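Local structure of radical SAM domain protein (Methanothrix thermoacetophila, 6Y1X) at residues L146-E151 against I181-R186. The protein is NifB, a radical SAM iron-sulfur carbide synthase that probably builds the carbide-containing precursor of the nitrogenase iron-molybdenum cofactor. Residues are numbered along the deposited sequence; the frame is centred on the assembly and turned at random.
Sequences LPDRIE and IYKGER. With SO4 (sulfate ion), chain E.
Asp-148 on helix 146-156 and Tyr-182 on strand 177-182 reach for each other from opposite directions, the carboxylate oxygen OD2 of Asp-148 coming within 3.2 Å of the phenol OH of Tyr-182. The carboxylate and ring planes are 22° apart, and OD2 approaches the ring obliquely. With CG anti to the backbone N (chi1 -176°), Tyr-182 extends its long, rigid ring to carry a polar end across to the helix. Aspartate is a familiar residue in the first turn of a helix. Lys-183 completes the group: its CG sits 3.7 Å above the centre of the Tyr-182 ring, and its long aliphatic chain runs on extended, bringing CE to 3.7 Å from Asp-148 OD2. Lys-183 NZ lies 4.5 Å from Asp-148 OD2, beyond a salt bridge, though the opposite charges probably attract. Lys-183 and Gly-184 form a type I' turn, whose left-handed second position suits glycine, between Tyr-182 and Glu-185, which bond both ways (Tyr-182 N to Glu-185 O 2.9 Å, Glu-185 N to Tyr-182 O 3.3 Å). The hairpin belongs to a small antiparallel sheet, whereas helix 146-156 connects parallel strands 136-141 and 160-164 of the radical SAM fold. At the turn, Gly-184 N donates a 3.0 Å hydrogen bond to O4 of a sulfate, probably from the crystallisation liquor. Further out, Asn-199 of helix 189-209 touches both Pro-147 and Tyr-182.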
ATOM      1  N   LEU A 146      -3.438  10.528   0.585  1.00 17.76           N
ATOM      2  CA  LEU A 146      -3.003  10.537  -0.810  1.00 20.36           C
ATOM      3  C   LEU A 146      -3.441  11.801  -1.544  1.00 26.19           C
ATOM      4  O   LEU A 146      -2.611  12.383  -2.267  1.00 23.79           O
ATOM      5  CB  LEU A 146      -3.490   9.267  -1.520  1.00 21.01           C
ATOM      6  CG  LEU A 146      -2.952   9.074  -2.939  1.00 22.37           C
ATOM      7  CD1 LEU A 146      -1.447   9.209  -2.946  1.00 14.81           C
ATOM      8  CD2 LEU A 146      -3.369   7.728  -3.514  1.00 21.26           C
ATOM      9  N   PRO A 147      -4.685  12.283  -1.422  1.00 24.43           N
ATOM     10  CA  PRO A 147      -5.019  13.547  -2.102  1.00 22.08           C
ATOM     11  C   PRO A 147      -4.155  14.707  -1.649  1.00 24.82           C
ATOM     12  O   PRO A 147      -3.776  15.549  -2.471  1.00 31.07           O
ATOM     13  CB  PRO A 147      -6.489  13.781  -1.727  1.00 25.45           C
ATOM     14  CG  PRO A 147      -7.007  12.478  -1.302  1.00 21.02           C
ATOM     15  CD  PRO A 147      -5.862  11.688  -0.757  1.00 19.73           C
ATOM     16  N   ASP A 148      -3.835  14.775  -0.356  1.00 30.49           N
ATOM     17  CA  ASP A 148      -3.085  15.910   0.171  1.00 36.07           C
ATOM     18  C   ASP A 148      -1.605  15.852  -0.189  1.00 28.77           C
ATOM     19  O   ASP A 148      -0.956  16.897  -0.275  1.00 29.61           O
ATOM     20  CB  ASP A 148      -3.239  15.992   1.691  1.00 48.77           C
ATOM     21  CG  ASP A 148      -4.617  16.461   2.117  1.00 62.91           C
ATOM     22  OD1 ASP A 148      -5.391  16.916   1.247  1.00 68.74           O
ATOM     23  OD2 ASP A 148      -4.927  16.376   3.325  1.00 66.32           O
ATOM     24  N   ARG A 149      -1.055  14.661  -0.420  1.00 24.18           N
ATOM     25  CA  ARG A 149       0.382  14.525  -0.609  1.00 25.10           C
ATOM     26  C   ARG A 149       0.780  14.059  -2.004  1.00 27.38           C
ATOM     27  O   ARG A 149       1.980  13.916  -2.265  1.00 26.36           O
ATOM     28  CB  ARG A 149       0.973  13.554   0.425  1.00 18.05           C
ATOM     29  CG  ARG A 149       0.812  13.994   1.878  1.00 23.99           C
ATOM     30  CD  ARG A 149       1.142  15.465   2.108  1.00 35.29           C
ATOM     31  NE  ARG A 149       2.546  15.803   1.909  1.00 44.65           N
ATOM     32  CZ  ARG A 149       3.432  15.908   2.895  1.00 46.69           C
ATOM     33  NH1 ARG A 149       3.058  15.682   4.147  1.00 40.23           N
ATOM     34  NH2 ARG A 149       4.692  16.233   2.628  1.00 45.82           N
ATOM     35  N   ILE A 150      -0.178  13.811  -2.903  1.00 22.46           N
ATOM     36  CA  ILE A 150       0.168  13.274  -4.218  1.00 24.57           C
ATOM     37  C   ILE A 150       1.053  14.254  -4.974  1.00 26.51           C
ATOM     38  O   ILE A 150       1.941  13.843  -5.731  1.00 29.99           O
ATOM     39  CB  ILE A 150      -1.106  12.920  -5.012  1.00 26.60           C
ATOM     40  CG1 ILE A 150      -0.751  12.302  -6.366  1.00 33.47           C
ATOM     41  CG2 ILE A 150      -2.010  14.134  -5.170  1.00 26.88           C
ATOM     42  CD1 ILE A 150       0.026  11.007  -6.263  1.00 30.84           C
ATOM     43  N   GLU A 151       0.833  15.558  -4.784  1.00 26.96           N
ATOM     44  CA  GLU A 151       1.661  16.552  -5.460  1.00 28.46           C
ATOM     45  C   GLU A 151       3.115  16.441  -5.013  1.00 30.40           C
ATOM     46  O   GLU A 151       4.034  16.560  -5.830  1.00 31.29           O
ATOM     47  CB  GLU A 151       1.125  17.954  -5.182  1.00 34.21           C
ATOM     48  CG  GLU A 151       1.800  19.047  -5.987  1.00 49.68           C
ATOM     49  CD  GLU A 151       0.914  20.263  -6.188  1.00 65.09           C
ATOM     50  OE1 GLU A 151       0.301  20.725  -5.200  1.00 69.46           O
ATOM     51  OE2 GLU A 151       0.835  20.762  -7.331  1.00 69.84           O
ATOM     52  N   ILE A 181      -7.596   9.405  11.666  1.00 22.02           N
ATOM     53  CA  ILE A 181      -7.145  10.710  12.138  1.00 17.21           C
ATOM     54  C   ILE A 181      -6.878  11.548  10.899  1.00 18.18           C
ATOM     55  O   ILE A 181      -5.971  11.239  10.116  1.00 19.88           O
ATOM     56  CB  ILE A 181      -5.891  10.607  13.018  1.00 19.61           C
ATOM     57  CG1 ILE A 181      -6.122   9.640  14.177  1.00 20.35           C
ATOM     58  CG2 ILE A 181      -5.494  11.985  13.538  1.00 17.11           C
ATOM     59  CD1 ILE A 181      -4.844   9.233  14.881  1.00 19.66           C
ATOM     60  N   TYR A 182      -7.668  12.599  10.702  1.00 16.55           N
ATOM     61  CA  TYR A 182      -7.536  13.419   9.507  1.00 17.89           C
ATOM     62  C   TYR A 182      -7.599  14.882   9.903  1.00 25.07           C
ATOM     63  O   TYR A 182      -8.593  15.318  10.491  1.00 17.30           O
ATOM     64  CB  TYR A 182      -8.641  13.091   8.496  1.00 26.21           C
ATOM     65  CG  TYR A 182      -8.504  13.847   7.203  1.00 28.06           C
ATOM     66  CD1 TYR A 182      -7.386  13.672   6.398  1.00 26.13           C
ATOM     67  CD2 TYR A 182      -9.485  14.736   6.781  1.00 26.49           C
ATOM     68  CE1 TYR A 182      -7.243  14.362   5.213  1.00 28.02           C
ATOM     69  CE2 TYR A 182      -9.351  15.427   5.597  1.00 28.83           C
ATOM     70  CZ  TYR A 182      -8.229  15.235   4.816  1.00 31.65           C
ATOM     71  OH  TYR A 182      -8.085  15.921   3.633  1.00 36.24           O
ATOM     72  N   LYS A 183      -6.560  15.635   9.535  1.00 23.62           N
ATOM     73  CA  LYS A 183      -6.464  17.073   9.789  1.00 20.81           C
ATOM     74  C   LYS A 183      -6.763  17.416  11.247  1.00 23.24           C
ATOM     75  O   LYS A 183      -7.543  18.318  11.556  1.00 25.40           O
ATOM     76  CB  LYS A 183      -7.358  17.869   8.839  1.00 25.17           C
ATOM     77  CG  LYS A 183      -6.949  17.735   7.383  1.00 29.80           C
ATOM     78  CD  LYS A 183      -7.597  18.804   6.528  1.00 38.18           C
ATOM     79  CE  LYS A 183      -7.146  18.694   5.083  1.00 48.35           C
ATOM     80  NZ  LYS A 183      -7.439  19.939   4.327  1.00 53.14           N
ATOM     81  N   GLY A 184      -6.145  16.671  12.157  1.00 25.67           N
ATOM     82  CA  GLY A 184      -6.236  17.044  13.552  1.00 24.47           C
ATOM     83  C   GLY A 184      -7.473  16.579  14.278  1.00 22.68           C
ATOM     84  O   GLY A 184      -7.784  17.111  15.345  1.00 24.51           O
ATOM     85  N   GLU A 185      -8.198  15.611  13.734  1.00 21.85           N
ATOM     86  CA  GLU A 185      -9.381  15.096  14.399  1.00 23.08           C
ATOM     87  C   GLU A 185      -9.488  13.596  14.185  1.00 21.78           C
ATOM     88  O   GLU A 185      -9.271  13.095  13.079  1.00 23.79           O
ATOM     89  CB  GLU A 185     -10.653  15.800  13.895  1.00 26.82           C
ATOM     90  CG  GLU A 185     -11.936  15.290  14.525  1.00 29.55           C
ATOM     91  CD  GLU A 185     -13.065  16.307  14.479  1.00 33.68           C
ATOM     92  OE1 GLU A 185     -12.848  17.431  13.976  1.00 30.78           O
ATOM     93  OE2 GLU A 185     -14.178  15.972  14.934  1.00 31.23           O
ATOM     94  N   ARG A 186      -9.793  12.890  15.269  1.00 21.03           N
ATOM     95  CA  ARG A 186     -10.038  11.457  15.231  1.00 18.58           C
ATOM     96  C   ARG A 186     -11.532  11.231  15.040  1.00 19.89           C
ATOM     97  O   ARG A 186     -12.345  11.781  15.788  1.00 21.43           O
ATOM     98  CB  ARG A 186      -9.543  10.811  16.528  1.00 20.13           C
ATOM     99  CG  ARG A 186      -9.534   9.293  16.559  1.00 19.10           C
ATOM    100  CD  ARG A 186      -8.493   8.801  17.573  1.00 24.07           C
ATOM    101  NE  ARG A 186      -8.891   7.580  18.272  1.00 23.70           N
ATOM    102  CZ  ARG A 186      -8.055   6.810  18.967  1.00 29.39           C
ATOM    103  NH1 ARG A 186      -6.761   7.111  19.041  1.00 22.85           N
ATOM    104  NH2 ARG A 186      -8.504   5.716  19.565  1.00 30.06           N
TER
HETATM  105  S   SO4 E 303      -2.846  15.117  12.400  0.79 39.67           S
HETATM  106  O1  SO4 E 303      -1.912  13.998  12.388  0.79 41.73           O
HETATM  107  O2  SO4 E 303      -2.164  16.358  12.047  0.79 44.03           O
HETATM  108  O3  SO4 E 303      -3.402  15.239  13.743  0.79 42.78           O
HETATM  109  O4  SO4 E 303      -3.906  14.872  11.428  0.79 28.83           O